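Local coordinates for F-actin-capping protein subunit alpha (Plasmodium berghei, PDB 7A0H) that probably binds the fast-growing barbed ends of actin filaments and blocks subunit exchange there, working as a homodimer of alpha subunits, at residues 12-16 / 27-31; 193-197 / 209-213. The contacts are given in a common frame with arbitrary orientation. Numbering follows the deposited sequence.

Two different parts of the capping protein subunit are sampled here. Contact 1 pairs helices 3-18 and 21-35 in the N-terminal helical bundle, whereas contact 2 pairs strands 187-200 and 206-220 inside the five-stranded antiparallel sheet. Both join neighbours in sequence that run antiparallel, but the first is held by packing of aliphatic side chains and the second by a ladder of backbone hydrogen bonds. Their centres lie about 30 Å apart and their nearest atoms about 16 Å, so they do not touch. The centre of contact 1 lies about 23 Å from the centre of the chain, and the contact adjoins the second subunit; that of contact 2, at about 10 Å, is more central, its sheet packed against helix 243-266.

Contact 1. Residues 12-16 / 27-31; sequences IRHVL and LISNL
Helices 12-16 and 27-31 pack antiparallel, 158° between their directions and 11.2 Å between their axes at closest approach. That wide spacing suits large aliphatic residues, and the register sets Leu16 opposite Leu27 (CA-CA 7.5 Å) and Ile12 opposite Leu31 (CA-CA 7.7 Å). Leu27 has its CA-CB bond directed toward the first helix, and its t/p rotamer brings CD2 to 3.7 Å from Val15 CB and 3.4 Å from CD2 of Leu16, itself an m/t rotamer. Ile28 (m/m) leaves its helix sideways, with its end near Leu16. Asn30, turned from this interface, packs on Phe11 of the second subunit. One turn after Leu27, Leu31 (m/t) brings CD1 within 4.0 Å of Ile12 CG1, 4.1 Å of Val15 CG2 and 3.9 Å of Leu16 CD2. Ile12 and Leu16 also touch helix 39-55, through Phe44 and Ile48. The result is an antiparallel helical hairpin, part of the N-terminal three-helix bundle of the capping protein fold.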
loop_
_atom_site.group_PDB
_atom_site.type_symbol
_atom_site.label_atom_id
_atom_site.label_comp_id
_atom_site.label_asym_id
_atom_site.label_seq_id
_atom_site.Cartn_x
_atom_site.Cartn_y
_atom_site.Cartn_z
ATOM N N ILE A 12 11.031 9.559 10.544
ATOM C CA ILE A 12 10.310 8.558 11.332
ATOM C C ILE A 12 8.822 8.640 11.057
ATOM O O ILE A 12 8.120 7.627 10.984
ATOM C CB ILE A 12 10.623 8.747 12.832
ATOM C CG1 ILE A 12 12.001 8.180 13.162
ATOM C CG2 ILE A 12 9.531 8.068 13.659
ATOM C CD1 ILE A 12 12.533 8.543 14.519
ATOM N N ARG A 13 8.313 9.859 10.931
ATOM C CA ARG A 13 6.917 10.073 10.573
ATOM C C ARG A 13 6.626 9.558 9.176
ATOM O O ARG A 13 5.645 8.849 8.961
ATOM C CB ARG A 13 6.590 11.555 10.713
ATOM C CG ARG A 13 5.187 11.948 10.403
ATOM C CD ARG A 13 4.858 13.243 11.069
ATOM N NE ARG A 13 4.541 13.001 12.470
ATOM C CZ ARG A 13 4.507 13.942 13.403
ATOM N NH1 ARG A 13 4.794 15.195 13.085
ATOM N NH2 ARG A 13 4.195 13.619 14.652
ATOM N N HIS A 14 7.476 9.877 8.214
ATOM C CA HIS A 14 7.198 9.439 6.856
ATOM C C HIS A 14 7.184 7.927 6.743
ATOM O O HIS A 14 6.316 7.368 6.074
ATOM C CB HIS A 14 8.226 10.049 5.905
ATOM C CG HIS A 14 7.937 9.787 4.462
ATOM N ND1 HIS A 14 8.862 9.209 3.619
ATOM C CD2 HIS A 14 6.819 9.981 3.722
ATOM C CE1 HIS A 14 8.335 9.082 2.412
ATOM N NE2 HIS A 14 7.095 9.541 2.449
ATOM N N VAL A 15 8.088 7.236 7.427
ATOM C CA VAL A 15 8.127 5.784 7.296
ATOM C C VAL A 15 6.954 5.132 8.004
ATOM O O VAL A 15 6.393 4.153 7.516
ATOM C CB VAL A 15 9.464 5.204 7.788
ATOM C CG1 VAL A 15 10.579 5.622 6.847
ATOM C CG2 VAL A 15 9.753 5.624 9.206
ATOM N N LEU A 16 6.577 5.638 9.167
ATOM C CA LEU A 16 5.436 5.023 9.858
ATOM C C LEU A 16 4.124 5.419 9.210
ATOM O O LEU A 16 3.140 4.685 9.313
ATOM C CB LEU A 16 5.428 5.402 11.338
ATOM C CG LEU A 16 6.696 5.130 12.157
ATOM C CD1 LEU A 16 6.497 5.404 13.620
ATOM C CD2 LEU A 16 7.151 3.691 12.022
ATOM N N LEU A 27 9.073 -2.194 11.843
ATOM C CA LEU A 27 9.693 -0.918 11.479
ATOM C C LEU A 27 10.142 -0.136 12.721
ATOM O O LEU A 27 11.241 0.446 12.731
ATOM C CB LEU A 27 8.743 -0.079 10.636
ATOM C CG LEU A 27 9.377 1.255 10.208
ATOM C CD1 LEU A 27 10.696 1.009 9.474
ATOM C CD2 LEU A 27 8.409 2.045 9.328
ATOM N N ILE A 28 9.299 -0.098 13.764
ATOM C CA ILE A 28 9.649 0.590 14.997
ATOM C C ILE A 28 10.919 0.003 15.591
ATOM O O ILE A 28 11.879 0.730 15.908
ATOM C CB ILE A 28 8.498 0.489 16.022
ATOM C CG1 ILE A 28 7.220 1.136 15.497
ATOM C CG2 ILE A 28 9.004 1.015 17.383
ATOM C CD1 ILE A 28 7.423 2.459 14.807
ATOM N N SER A 29 10.941 -1.327 15.770
ATOM C CA SER A 29 12.108 -2.030 16.291
ATOM C C SER A 29 13.389 -1.625 15.579
ATOM O O SER A 29 14.442 -1.477 16.216
ATOM C CB SER A 29 11.903 -3.539 16.190
ATOM O OG SER A 29 13.112 -4.225 16.450
ATOM N N ASN A 30 13.344 -1.474 14.250
ATOM C CA ASN A 30 14.553 -1.096 13.532
ATOM C C ASN A 30 14.917 0.349 13.840
ATOM O O ASN A 30 16.096 0.713 13.838
ATOM C CB ASN A 30 14.379 -1.250 12.013
ATOM C CG ASN A 30 14.443 -2.696 11.531
ATOM O OD1 ASN A 30 14.928 -3.585 12.230
ATOM N ND2 ASN A 30 13.963 -2.929 10.310
ATOM N N LEU A 31 13.911 1.182 14.099
ATOM C CA LEU A 31 14.151 2.588 14.406
ATOM C C LEU A 31 14.801 2.742 15.780
ATOM O O LEU A 31 15.661 3.613 15.982
ATOM C CB LEU A 31 12.822 3.357 14.319
ATOM C CG LEU A 31 12.243 3.601 12.915
ATOM C CD1 LEU A 31 10.864 4.316 12.974
ATOM C CD2 LEU A 31 13.211 4.374 12.011
#

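Contact 2. Residues 193-197 / 209-213; sequences RSSWN and LTGTI
Extended strands 193-197 and 209-213 run antiparallel at 166°, their axes 4.7 Å apart. Ser194-Ile213 and Trp196-Gly211 are non-hydrogen-bonded pairs (CA-CA 4.5 and 4.3 Å); Ser195-Thr212 and Asn197-Thr210 are hydrogen-bonded pairs. Hydrogen bonds run from Ser195 N to Thr212 O (2.9 Å), Thr212 N to Ser195 O (2.8 Å), Asn197 N to Thr210 O (2.9 Å) and Thr210 N to Asn197 O (3.2 Å).

Trp196, with chi1 m and chi2 89°, lays its indole across the neighbouring strand. Gly211 CA sits 3.6 Å from the six-membered ring's centroid, over the face, in a CH-pi contact; any CB there would clash with Trp196 CZ3, so glycine fits. Trp196 CE3 reaches CG of Leu209 (t/p) at 3.8 Å, and Trp196 CZ2 reaches CG1 of Ile213 (m/t) at 4.2 Å. Ser194, chi1 t, directs its hydroxyl along its own strand to accept a hydrogen bond from Trp196 NE1 to Ser194 OG (2.7 Å), and this OG also hydrogen-bonds Glu258 OE2. Helix 243-266 packs on this face, its Ile254 and Cys257 touching Trp196.

Ser195, Thr212, Asn197 and Thr210 line the opposite, more polar face. The p rotamer of Ser195 sets OG 2.9 Å from a water that also lies 2.9 Å from Thr212 O; another lies 2.8 Å from Thr210 OG1. Asn197 ND2 hydrogen-bonds Asn172 OD1, while Arg193 NH1 forms a salt bridge with Asp180 and NE a hydrogen bond with Tyr57 O.

The chemistry thus implies a two-faced hairpin: indole and aliphatic groups seal the sheet against the helix, with the indole NH satisfied, while hydroxyl and amide side chains opposite can bind ordered water.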
loop_
_atom_site.group_PDB
_atom_site.type_symbol
_atom_site.label_atom_id
_atom_site.label_comp_id
_atom_site.label_asym_id
_atom_site.label_seq_id
_atom_site.Cartn_x
_atom_site.Cartn_y
_atom_site.Cartn_z
ATOM N N ARG A 193 -14.269 -2.419 11.455
ATOM C CA ARG A 193 -14.562 -1.384 12.434
ATOM C C ARG A 193 -15.870 -0.665 12.034
ATOM O O ARG A 193 -15.949 -0.026 10.970
ATOM C CB ARG A 193 -13.385 -0.381 12.506
ATOM C CG ARG A 193 -12.067 -0.933 13.089
ATOM C CD ARG A 193 -12.328 -1.474 14.349
ATOM N NE ARG A 193 -11.217 -1.915 15.122
ATOM C CZ ARG A 193 -10.635 -3.097 15.075
ATOM N NH1 ARG A 193 -11.015 -4.011 14.229
ATOM N NH2 ARG A 193 -9.620 -3.348 15.922
ATOM N N SER A 194 -16.882 -0.733 12.890
ATOM C CA SER A 194 -18.210 -0.158 12.593
ATOM C C SER A 194 -18.598 0.788 13.722
ATOM O O SER A 194 -18.789 0.357 14.880
ATOM C CB SER A 194 -19.272 -1.262 12.414
ATOM O OG SER A 194 -20.567 -0.685 12.202
ATOM N N SER A 195 -18.694 2.058 13.423
ATOM C CA SER A 195 -18.797 3.014 14.499
ATOM C C SER A 195 -19.952 3.965 14.288
ATOM O O SER A 195 -20.205 4.407 13.151
ATOM C CB SER A 195 -17.389 3.819 14.680
ATOM O OG SER A 195 -17.077 4.497 13.480
ATOM N N TRP A 196 -20.616 4.332 15.386
ATOM C CA TRP A 196 -21.943 4.978 15.338
ATOM C C TRP A 196 -22.016 6.001 16.452
ATOM O O TRP A 196 -21.626 5.714 17.609
ATOM C CB TRP A 196 -23.061 3.898 15.484
ATOM C CG TRP A 196 -22.938 2.960 14.332
ATOM C CD1 TRP A 196 -22.171 1.827 14.289
ATOM C CD2 TRP A 196 -23.517 3.109 13.022
ATOM N NE1 TRP A 196 -22.159 1.297 13.008
ATOM C CE2 TRP A 196 -23.004 2.047 12.230
ATOM C CE3 TRP A 196 -24.438 4.017 12.461
ATOM C CZ2 TRP A 196 -23.462 1.806 10.904
ATOM C CZ3 TRP A 196 -24.818 3.841 11.125
ATOM C CH2 TRP A 196 -24.331 2.720 10.363
ATOM N N ASN A 197 -22.429 7.200 16.075
ATOM C CA ASN A 197 -22.662 8.264 17.042
ATOM C C ASN A 197 -24.092 8.829 16.964
ATOM O O ASN A 197 -24.663 9.032 15.874
ATOM C CB ASN A 197 -21.673 9.376 16.782
ATOM C CG ASN A 197 -21.511 10.273 17.947
ATOM O OD1 ASN A 197 -20.971 9.890 18.980
ATOM N ND2 ASN A 197 -21.995 11.491 17.803
ATOM N N LEU A 209 -28.490 9.520 13.445
ATOM C CA LEU A 209 -27.510 8.483 13.683
ATOM C C LEU A 209 -26.536 8.552 12.489
ATOM O O LEU A 209 -26.957 8.512 11.339
ATOM C CB LEU A 209 -28.208 7.139 13.803
ATOM C CG LEU A 209 -27.256 5.997 14.100
ATOM C CD1 LEU A 209 -26.669 6.041 15.578
ATOM C CD2 LEU A 209 -27.958 4.700 13.856
ATOM N N THR A 210 -25.273 8.889 12.767
ATOM C CA THR A 210 -24.164 8.920 11.794
ATOM C C THR A 210 -23.281 7.720 12.055
ATOM O O THR A 210 -23.090 7.337 13.215
ATOM C CB THR A 210 -23.269 10.133 11.965
ATOM O OG1 THR A 210 -22.816 10.114 13.332
ATOM C CG2 THR A 210 -24.022 11.398 11.644
ATOM N N GLY A 211 -22.796 7.101 10.996
ATOM C CA GLY A 211 -21.973 5.926 11.145
ATOM C C GLY A 211 -20.904 5.866 10.083
ATOM O O GLY A 211 -20.970 6.526 9.030
ATOM N N THR A 212 -19.880 5.055 10.396
ATOM C CA THR A 212 -18.786 4.776 9.465
ATOM C C THR A 212 -18.430 3.309 9.564
ATOM O O THR A 212 -18.307 2.768 10.670
ATOM C CB THR A 212 -17.574 5.654 9.781
ATOM O OG1 THR A 212 -17.958 7.042 9.773
ATOM C CG2 THR A 212 -16.371 5.418 8.776
ATOM N N ILE A 213 -18.355 2.646 8.426
ATOM C CA ILE A 213 -17.913 1.262 8.376
ATOM C C ILE A 213 -16.606 1.180 7.576
ATOM O O ILE A 213 -16.570 1.528 6.389
ATOM C CB ILE A 213 -18.989 0.331 7.765
ATOM C CG1 ILE A 213 -20.272 0.321 8.665
ATOM C CG2 ILE A 213 -18.418 -1.026 7.652
ATOM C CD1 ILE A 213 -21.371 -0.593 8.152
HETATM O O HOH W 1 -15.600 2.711 11.817
HETATM O O HOH W 2 -23.973 11.924 15.181
#